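Two-component system response regulator/GGDEF domain protein (Aeromonas salmonicida, PDB 3LUF) probably makes cyclic di-GMP from GTP through a GGDEF domain absent from this fragment, which comprises two magnesium-binding response regulator receiver domains. Local coordinates at residues Q5-R17 with G29-A41. Numbering follows the deposited sequence. Where two conformers were deposited one is given.
Sequences QKILIVEDSMTIR and GLEIDAFDTLEGA. With MG (magnesium ion), chain G.
The first beta-alpha-beta unit of the N-terminal CheY-like receiver domain brings strand 6-10 beside strand 31-35, parallel to within 16°, and the loop following strand 6-10 leads into the magnesium site. Six backbone hydrogen bonds, from Glu31 N to Gln5 O up to Glu11 N to Phe35 O, join the strands; the straightest, Asp33 N to Ile7 O, has an N-H...O angle of 172°. On the face turned to helix 14-27, Ile7 and Ile32 lie side by side, while in the given conformer of Ile7 its CG2 is 3.5 Å from Leu30 CD1. Ile9 CD1 crosses to Ile32 CG2 (3.7 Å), and its CB meets that of Ala34.

The other face carries Lys6, Leu8, Asp33 and Phe35. Leu8 CD1 touches the edge of the Phe35 ring, 3.7 Å from CE2, whereas Gly40 O sits over the ring centre. The Lys6 chain bends at chi2 and chi3, bringing NZ to a long, weak salt bridge with Asp33 OD2 (3.4 Å); both groups have stronger partners, Glu48 and Tyr49 respectively.

Past the strand, Arg17 runs back from the helix with CG trans to its own backbone N (chi1 -178°). Its CD packs on Ala34 CB, and NH1, donating in the guanidinium plane, bonds Glu11 O at 2.9 Å. Asp12 OD1 coordinates magnesium at 2.0 Å together with Asp55 OD2, Thr57 O and two waters, and one further ligand completes six; Glu11 OE2 takes a hydrogen bond from one of these waters and another from Ser13 N, a second-shell role.

Strand 31-35 forms one border of the five-stranded sheet, and strand 6-10 continues it to strand 49-55; helix 14-27 covers Ile7, Ile9, Ile32 and Ala34, and helix 106-122 packs against Leu30.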
ATOM      1  N   GLN B   5     -20.456  14.313  11.503  1.00 20.01           N
ATOM      2  CA  GLN B   5     -20.722  13.692  10.209  1.00 19.79           C
ATOM      3  C   GLN B   5     -21.071  14.736   9.155  1.00 17.83           C
ATOM      4  O   GLN B   5     -21.783  14.443   8.211  1.00 18.37           O
ATOM      5  CB  GLN B   5     -21.837  12.657  10.348  1.00 20.05           C
ATOM      6  CG  GLN B   5     -22.052  11.766   9.124  1.00 22.97           C
ATOM      7  CD  GLN B   5     -23.175  10.780   9.321  1.00 26.70           C
ATOM      8  OE1 GLN B   5     -23.862  10.404   8.364  1.00 27.83           O
ATOM      9  NE2 GLN B   5     -23.367  10.344  10.566  1.00 23.66           N
ATOM     10  N   LYS B   6     -20.614  15.964   9.364  1.00 17.47           N
ATOM     11  CA  LYS B   6     -20.892  17.039   8.406  1.00 16.46           C
ATOM     12  C   LYS B   6     -19.584  17.628   7.870  1.00 13.64           C
ATOM     13  O   LYS B   6     -18.576  17.662   8.585  1.00 13.55           O
ATOM     14  CB  LYS B   6     -21.740  18.129   9.070  1.00 18.11           C
ATOM     15  CG  LYS B   6     -22.444  19.028   8.066  1.00 22.54           C
ATOM     16  CD  LYS B   6     -23.817  19.478   8.534  1.00 27.24           C
ATOM     17  CE  LYS B   6     -23.771  20.084   9.915  1.00 30.99           C
ATOM     18  NZ  LYS B   6     -24.996  20.901  10.066  1.00 34.41           N
ATOM     19  N   ILE B   7     -19.571  18.049   6.604  0.70 12.80           N
ATOM     20  CA  ILE B   7     -18.403  18.815   6.112  0.70 12.19           C
ATOM     21  C   ILE B   7     -18.832  20.179   5.600  0.70 11.35           C
ATOM     22  O   ILE B   7     -19.992  20.378   5.257  0.70 11.86           O
ATOM     23  CB  ILE B   7     -17.552  18.088   5.025  0.70 12.66           C
ATOM     24  CG1 ILE B   7     -18.372  17.862   3.759  0.70 14.14           C
ATOM     25  CG2 ILE B   7     -16.962  16.763   5.581  0.70 13.90           C
ATOM     26  CD1 ILE B   7     -17.592  17.980   2.515  0.70 19.57           C
ATOM     27  N   LEU B   8     -17.880  21.100   5.595  1.00 10.93           N
ATOM     28  CA  LEU B   8     -18.105  22.476   5.154  1.00  9.98           C
ATOM     29  C   LEU B   8     -17.270  22.666   3.882  1.00 10.05           C
ATOM     30  O   LEU B   8     -16.089  22.319   3.839  1.00 10.39           O
ATOM     31  CB  LEU B   8     -17.599  23.437   6.246  1.00 10.87           C
ATOM     32  CG  LEU B   8     -17.656  24.934   5.829  1.00 10.23           C
ATOM     33  CD1 LEU B   8     -19.106  25.306   5.634  1.00 11.88           C
ATOM     34  CD2 LEU B   8     -16.982  25.836   6.881  1.00 13.23           C
ATOM     35  N   ILE B   9     -17.888  23.275   2.881  1.00  9.60           N
ATOM     36  CA  ILE B   9     -17.200  23.634   1.634  1.00  9.51           C
ATOM     37  C   ILE B   9     -17.365  25.129   1.465  1.00 10.00           C
ATOM     38  O   ILE B   9     -18.491  25.628   1.518  1.00 10.24           O
ATOM     39  CB  ILE B   9     -17.811  22.879   0.408  1.00  9.28           C
ATOM     40  CG1 ILE B   9     -17.655  21.364   0.586  1.00  9.71           C
ATOM     41  CG2 ILE B   9     -17.081  23.294  -0.899  1.00  9.29           C
ATOM     42  CD1 ILE B   9     -18.390  20.573  -0.519  1.00  9.27           C
ATOM     43  N   VAL B  10     -16.257  25.842   1.309  1.00  9.21           N
ATOM     44  CA  VAL B  10     -16.348  27.278   0.981  1.00 10.05           C
ATOM     45  C   VAL B  10     -15.548  27.491  -0.299  1.00 10.18           C
ATOM     46  O   VAL B  10     -14.314  27.401  -0.305  1.00  9.31           O
ATOM     47  CB  VAL B  10     -15.801  28.166   2.131  1.00 10.86           C
ATOM     48  CG1 VAL B  10     -16.146  29.625   1.859  1.00 10.86           C
ATOM     49  CG2 VAL B  10     -16.349  27.704   3.508  1.00 11.96           C
ATOM     50  N   GLU B  11     -16.275  27.723  -1.385  1.00  9.74           N
ATOM     51  CA  GLU B  11     -15.699  27.753  -2.726  1.00 10.37           C
ATOM     52  C   GLU B  11     -16.622  28.564  -3.638  1.00  9.80           C
ATOM     53  O   GLU B  11     -17.806  28.258  -3.771  1.00 10.32           O
ATOM     54  CB  GLU B  11     -15.596  26.300  -3.260  1.00 10.78           C
ATOM     55  CG  GLU B  11     -15.293  26.208  -4.783  1.00  8.76           C
ATOM     56  CD  GLU B  11     -13.960  26.855  -5.178  1.00 11.11           C
ATOM     57  OE1 GLU B  11     -12.912  26.295  -4.843  1.00 13.55           O
ATOM     58  OE2 GLU B  11     -13.978  27.877  -5.915  1.00 11.73           O
ATOM     59  N   ASP B  12     -16.093  29.634  -4.240  1.00  9.69           N
ATOM     60  CA  ASP B  12     -16.950  30.480  -5.052  1.00 10.07           C
ATOM     61  C   ASP B  12     -17.112  30.013  -6.497  1.00 10.37           C
ATOM     62  O   ASP B  12     -17.991  30.507  -7.178  1.00 12.56           O
ATOM     63  CB  ASP B  12     -16.515  31.971  -5.018  1.00  9.64           C
ATOM     64  CG  ASP B  12     -15.093  32.190  -5.545  1.00 11.35           C
ATOM     65  OD1 ASP B  12     -14.230  31.323  -5.325  1.00 11.75           O
ATOM     66  OD2 ASP B  12     -14.801  33.263  -6.148  1.00 13.37           O
ATOM     67  N   SER B  13     -16.288  29.091  -6.977  1.00  9.98           N
ATOM     68  CA  SER B  13     -16.520  28.573  -8.341  1.00 10.68           C
ATOM     69  C   SER B  13     -17.791  27.748  -8.333  1.00 11.38           C
ATOM     70  O   SER B  13     -17.842  26.704  -7.647  1.00 11.90           O
ATOM     71  CB  SER B  13     -15.358  27.701  -8.806  1.00 10.48           C
ATOM     72  OG  SER B  13     -15.702  27.072 -10.050  1.00 11.96           O
HETATM   73  N   MSE B  14     -18.811  28.170  -9.098  1.00 11.86           N
HETATM   74  CA  MSE B  14     -20.037  27.397  -9.176  1.00 12.36           C
HETATM   75  C   MSE B  14     -19.717  25.975  -9.669  1.00 12.22           C
HETATM   76  O   MSE B  14     -20.204  25.007  -9.122  1.00 12.65           O
HETATM   77  CB  MSE B  14     -21.055  28.041 -10.121  1.00 13.39           C
HETATM   78  CG  MSE B  14     -22.445  27.443  -9.932  1.00 21.20           C
HETATM   79 SE   MSE B  14     -23.603  28.125 -11.314  1.00 37.26          SE
HETATM   80  CE  MSE B  14     -22.998  27.045 -12.820  1.00 32.57           C
ATOM     81  N   THR B  15     -18.875  25.869 -10.694  1.00 11.56           N
ATOM     82  CA  THR B  15     -18.536  24.563 -11.262  1.00 12.86           C
ATOM     83  C   THR B  15     -17.872  23.641 -10.235  1.00 12.51           C
ATOM     84  O   THR B  15     -18.246  22.454 -10.083  1.00 12.48           O
ATOM     85  CB  THR B  15     -17.575  24.784 -12.449  1.00 14.06           C
ATOM     86  OG1 THR B  15     -18.288  25.504 -13.462  1.00 18.66           O
ATOM     87  CG2 THR B  15     -17.091  23.454 -13.030  1.00 14.93           C
ATOM     88  N   ILE B  16     -16.858  24.176  -9.561  1.00 12.17           N
ATOM     89  CA  ILE B  16     -16.047  23.352  -8.659  1.00 11.05           C
ATOM     90  C   ILE B  16     -16.858  22.983  -7.429  1.00 11.59           C
ATOM     91  O   ILE B  16     -16.848  21.832  -6.965  1.00 11.49           O
ATOM     92  CB  ILE B  16     -14.715  24.057  -8.296  1.00 11.91           C
ATOM     93  CG1 ILE B  16     -13.843  24.177  -9.568  1.00 13.49           C
ATOM     94  CG2 ILE B  16     -13.948  23.287  -7.228  1.00 11.25           C
ATOM     95  CD1 ILE B  16     -12.810  25.211  -9.487  1.00 14.71           C
ATOM     96  N   ARG B  17     -17.563  23.963  -6.902  1.00  9.49           N
ATOM     97  CA  ARG B  17     -18.373  23.700  -5.696  1.00 10.25           C
ATOM     98  C   ARG B  17     -19.427  22.643  -6.028  1.00 10.06           C
ATOM     99  O   ARG B  17     -19.586  21.668  -5.282  1.00 11.69           O
ATOM    100  CB  ARG B  17     -19.006  24.991  -5.158  1.00  8.36           C
ATOM    101  CG  ARG B  17     -19.832  24.836  -3.881  1.00  8.74           C
ATOM    102  CD  ARG B  17     -20.480  26.179  -3.431  1.00  8.44           C
ATOM    103  NE  ARG B  17     -21.501  26.649  -4.369  1.00 11.11           N
ATOM    104  CZ  ARG B  17     -21.342  27.654  -5.239  1.00 11.50           C
ATOM    105  NH1 ARG B  17     -20.171  28.270  -5.365  1.00 10.08           N
ATOM    106  NH2 ARG B  17     -22.353  27.977  -6.059  1.00 12.89           N
ATOM    107  N   GLY B  29     -21.010   9.297   3.136  1.00 15.25           N
ATOM    108  CA  GLY B  29     -22.164   9.470   4.024  1.00 16.99           C
ATOM    109  C   GLY B  29     -22.233  10.808   4.737  1.00 17.70           C
ATOM    110  O   GLY B  29     -23.003  10.977   5.688  1.00 18.72           O
ATOM    111  N   LEU B  30     -21.449  11.781   4.278  1.00 16.88           N
ATOM    112  CA  LEU B  30     -21.374  13.091   4.937  1.00 17.11           C
ATOM    113  C   LEU B  30     -22.486  14.071   4.538  1.00 17.60           C
ATOM    114  O   LEU B  30     -22.821  14.182   3.357  1.00 17.17           O
ATOM    115  CB  LEU B  30     -20.013  13.734   4.635  1.00 16.35           C
ATOM    116  CG  LEU B  30     -18.813  12.965   5.190  1.00 16.71           C
ATOM    117  CD1 LEU B  30     -17.528  13.502   4.552  1.00 15.34           C
ATOM    118  CD2 LEU B  30     -18.780  13.094   6.663  1.00 17.65           C
ATOM    119  N   GLU B  31     -23.044  14.784   5.521  0.50 17.54           N
ATOM    120  CA  GLU B  31     -23.915  15.940   5.250  0.50 18.26           C
ATOM    121  C   GLU B  31     -23.030  17.115   4.864  0.50 17.55           C
ATOM    122  O   GLU B  31     -21.958  17.298   5.440  0.50 18.09           O
ATOM    123  CB  GLU B  31     -24.725  16.348   6.477  0.50 18.75           C
ATOM    124  CG  GLU B  31     -26.212  15.990   6.434  0.50 22.01           C
ATOM    125  CD  GLU B  31     -26.547  14.873   7.397  0.50 26.29           C
ATOM    126  OE1 GLU B  31     -25.706  13.961   7.556  0.50 29.14           O
ATOM    127  OE2 GLU B  31     -27.631  14.920   8.016  0.50 26.80           O
ATOM    128  N   ILE B  32     -23.480  17.909   3.898  1.00 16.65           N
ATOM    129  CA  ILE B  32     -22.656  18.955   3.331  1.00 15.41           C
ATOM    130  C   ILE B  32     -23.319  20.294   3.510  1.00 14.80           C
ATOM    131  O   ILE B  32     -24.483  20.440   3.149  1.00 15.48           O
ATOM    132  CB  ILE B  32     -22.443  18.750   1.795  1.00 14.71           C
ATOM    133  CG1 ILE B  32     -21.821  17.378   1.505  1.00 13.56           C
ATOM    134  CG2 ILE B  32     -21.543  19.849   1.241  1.00 18.33           C
ATOM    135  CD1 ILE B  32     -21.890  16.995   0.001  1.00 15.09           C
ATOM    136  N   ASP B  33     -22.573  21.260   4.047  1.00 13.27           N
ATOM    137  CA  ASP B  33     -22.944  22.674   3.960  1.00 13.50           C
ATOM    138  C   ASP B  33     -21.934  23.360   3.047  1.00 11.93           C
ATOM    139  O   ASP B  33     -20.729  23.363   3.343  1.00 11.66           O
ATOM    140  CB  ASP B  33     -22.896  23.325   5.342  1.00 13.50           C
ATOM    141  CG  ASP B  33     -24.030  22.862   6.254  1.00 17.19           C
ATOM    142  OD1 ASP B  33     -25.127  22.541   5.753  1.00 22.80           O
ATOM    143  OD2 ASP B  33     -23.822  22.843   7.484  1.00 20.65           O
ATOM    144  N   ALA B  34     -22.426  23.987   1.975  1.00 11.79           N
ATOM    145  CA  ALA B  34     -21.530  24.607   0.999  1.00 12.00           C
ATOM    146  C   ALA B  34     -21.912  26.058   0.712  1.00 12.04           C
ATOM    147  O   ALA B  34     -23.082  26.349   0.433  1.00 14.11           O
ATOM    148  CB  ALA B  34     -21.535  23.810  -0.325  1.00 11.37           C
ATOM    149  N   PHE B  35     -20.912  26.932   0.737  1.00 12.28           N
ATOM    150  CA  PHE B  35     -21.139  28.364   0.548  1.00 11.61           C
ATOM    151  C   PHE B  35     -20.165  28.940  -0.436  1.00 11.18           C
ATOM    152  O   PHE B  35     -19.067  28.399  -0.629  1.00 10.35           O
ATOM    153  CB  PHE B  35     -21.018  29.106   1.889  1.00 11.78           C
ATOM    154  CG  PHE B  35     -21.896  28.550   2.933  1.00 11.65           C
ATOM    155  CD1 PHE B  35     -23.264  28.852   2.924  1.00 14.22           C
ATOM    156  CD2 PHE B  35     -21.379  27.664   3.906  1.00 12.12           C
ATOM    157  CE1 PHE B  35     -24.110  28.288   3.873  1.00 18.11           C
ATOM    158  CE2 PHE B  35     -22.208  27.104   4.863  1.00 16.92           C
ATOM    159  CZ  PHE B  35     -23.580  27.409   4.847  1.00 16.59           C
ATOM    160  N   ASP B  36     -20.581  30.021  -1.093  1.00 10.73           N
ATOM    161  CA  ASP B  36     -19.687  30.705  -2.022  1.00 10.71           C
ATOM    162  C   ASP B  36     -18.882  31.862  -1.429  1.00 11.68           C
ATOM    163  O   ASP B  36     -18.119  32.479  -2.147  1.00 10.93           O
ATOM    164  CB  ASP B  36     -20.447  31.172  -3.295  1.00 12.07           C
ATOM    165  CG  ASP B  36     -21.555  32.189  -3.009  1.00 15.02           C
ATOM    166  OD1 ASP B  36     -21.771  32.599  -1.846  1.00 15.47           O
ATOM    167  OD2 ASP B  36     -22.216  32.594  -3.993  1.00 16.76           O
ATOM    168  N   THR B  37     -19.053  32.148  -0.126  1.00 10.84           N
ATOM    169  CA  THR B  37     -18.275  33.183   0.539  1.00 11.33           C
ATOM    170  C   THR B  37     -18.025  32.721   1.969  1.00 11.27           C
ATOM    171  O   THR B  37     -18.755  31.866   2.503  1.00 12.37           O
ATOM    172  CB  THR B  37     -19.059  34.523   0.679  1.00 11.33           C
ATOM    173  OG1 THR B  37     -20.255  34.276   1.423  1.00 13.15           O
ATOM    174  CG2 THR B  37     -19.410  35.095  -0.687  1.00 11.93           C
ATOM    175  N   LEU B  38     -16.985  33.274   2.558  1.00 11.37           N
ATOM    176  CA  LEU B  38     -16.666  33.018   3.950  1.00 12.48           C
ATOM    177  C   LEU B  38     -17.833  33.481   4.836  1.00 12.99           C
ATOM    178  O   LEU B  38     -18.180  32.785   5.794  1.00 12.77           O
ATOM    179  CB  LEU B  38     -15.341  33.675   4.301  1.00 11.39           C
ATOM    180  CG  LEU B  38     -14.904  33.652   5.778  1.00 14.23           C
ATOM    181  CD1 LEU B  38     -14.727  32.186   6.211  1.00 16.56           C
ATOM    182  CD2 LEU B  38     -13.629  34.443   5.952  1.00 13.52           C
ATOM    183  N   GLU B  39     -18.435  34.633   4.512  1.00 12.34           N
ATOM    184  CA  GLU B  39     -19.629  35.098   5.255  1.00 14.10           C
ATOM    185  C   GLU B  39     -20.768  34.066   5.356  1.00 14.12           C
ATOM    186  O   GLU B  39     -21.441  33.942   6.403  1.00 13.70           O
ATOM    187  CB  GLU B  39     -20.155  36.404   4.637  1.00 14.31           C
ATOM    188  CG  GLU B  39     -21.462  36.888   5.240  1.00 16.58           C
ATOM    189  CD  GLU B  39     -21.318  37.399   6.683  1.00 19.45           C
ATOM    190  OE1 GLU B  39     -20.178  37.665   7.159  1.00 19.02           O
ATOM    191  OE2 GLU B  39     -22.378  37.539   7.332  1.00 19.53           O
ATOM    192  N   GLY B  40     -21.018  33.319   4.273  1.00 13.08           N
ATOM    193  CA  GLY B  40     -22.024  32.281   4.329  1.00 14.83           C
ATOM    194  C   GLY B  40     -21.806  31.270   5.440  1.00 15.55           C
ATOM    195  O   GLY B  40     -22.757  30.651   5.911  1.00 16.80           O
ATOM    196  N   ALA B  41     -20.551  31.082   5.821  1.00 16.27           N
ATOM    197  CA  ALA B  41     -20.128  30.102   6.831  1.00 16.75           C
ATOM    198  C   ALA B  41     -19.895  30.736   8.212  1.00 18.44           C
ATOM    199  O   ALA B  41     -19.247  30.126   9.092  1.00 19.17           O
ATOM    200  CB  ALA B  41     -18.857  29.406   6.365  1.00 16.03           C
TER
HETATM  201 MG    MG G 301     -12.200  31.228  -5.598  1.00 10.95          MG
HETATM  202  O   HOH W   1     -12.183  29.589  -6.840  1.00 13.98           O
HETATM  203  O   HOH W   2     -12.475  32.569  -7.213  1.00 13.39           O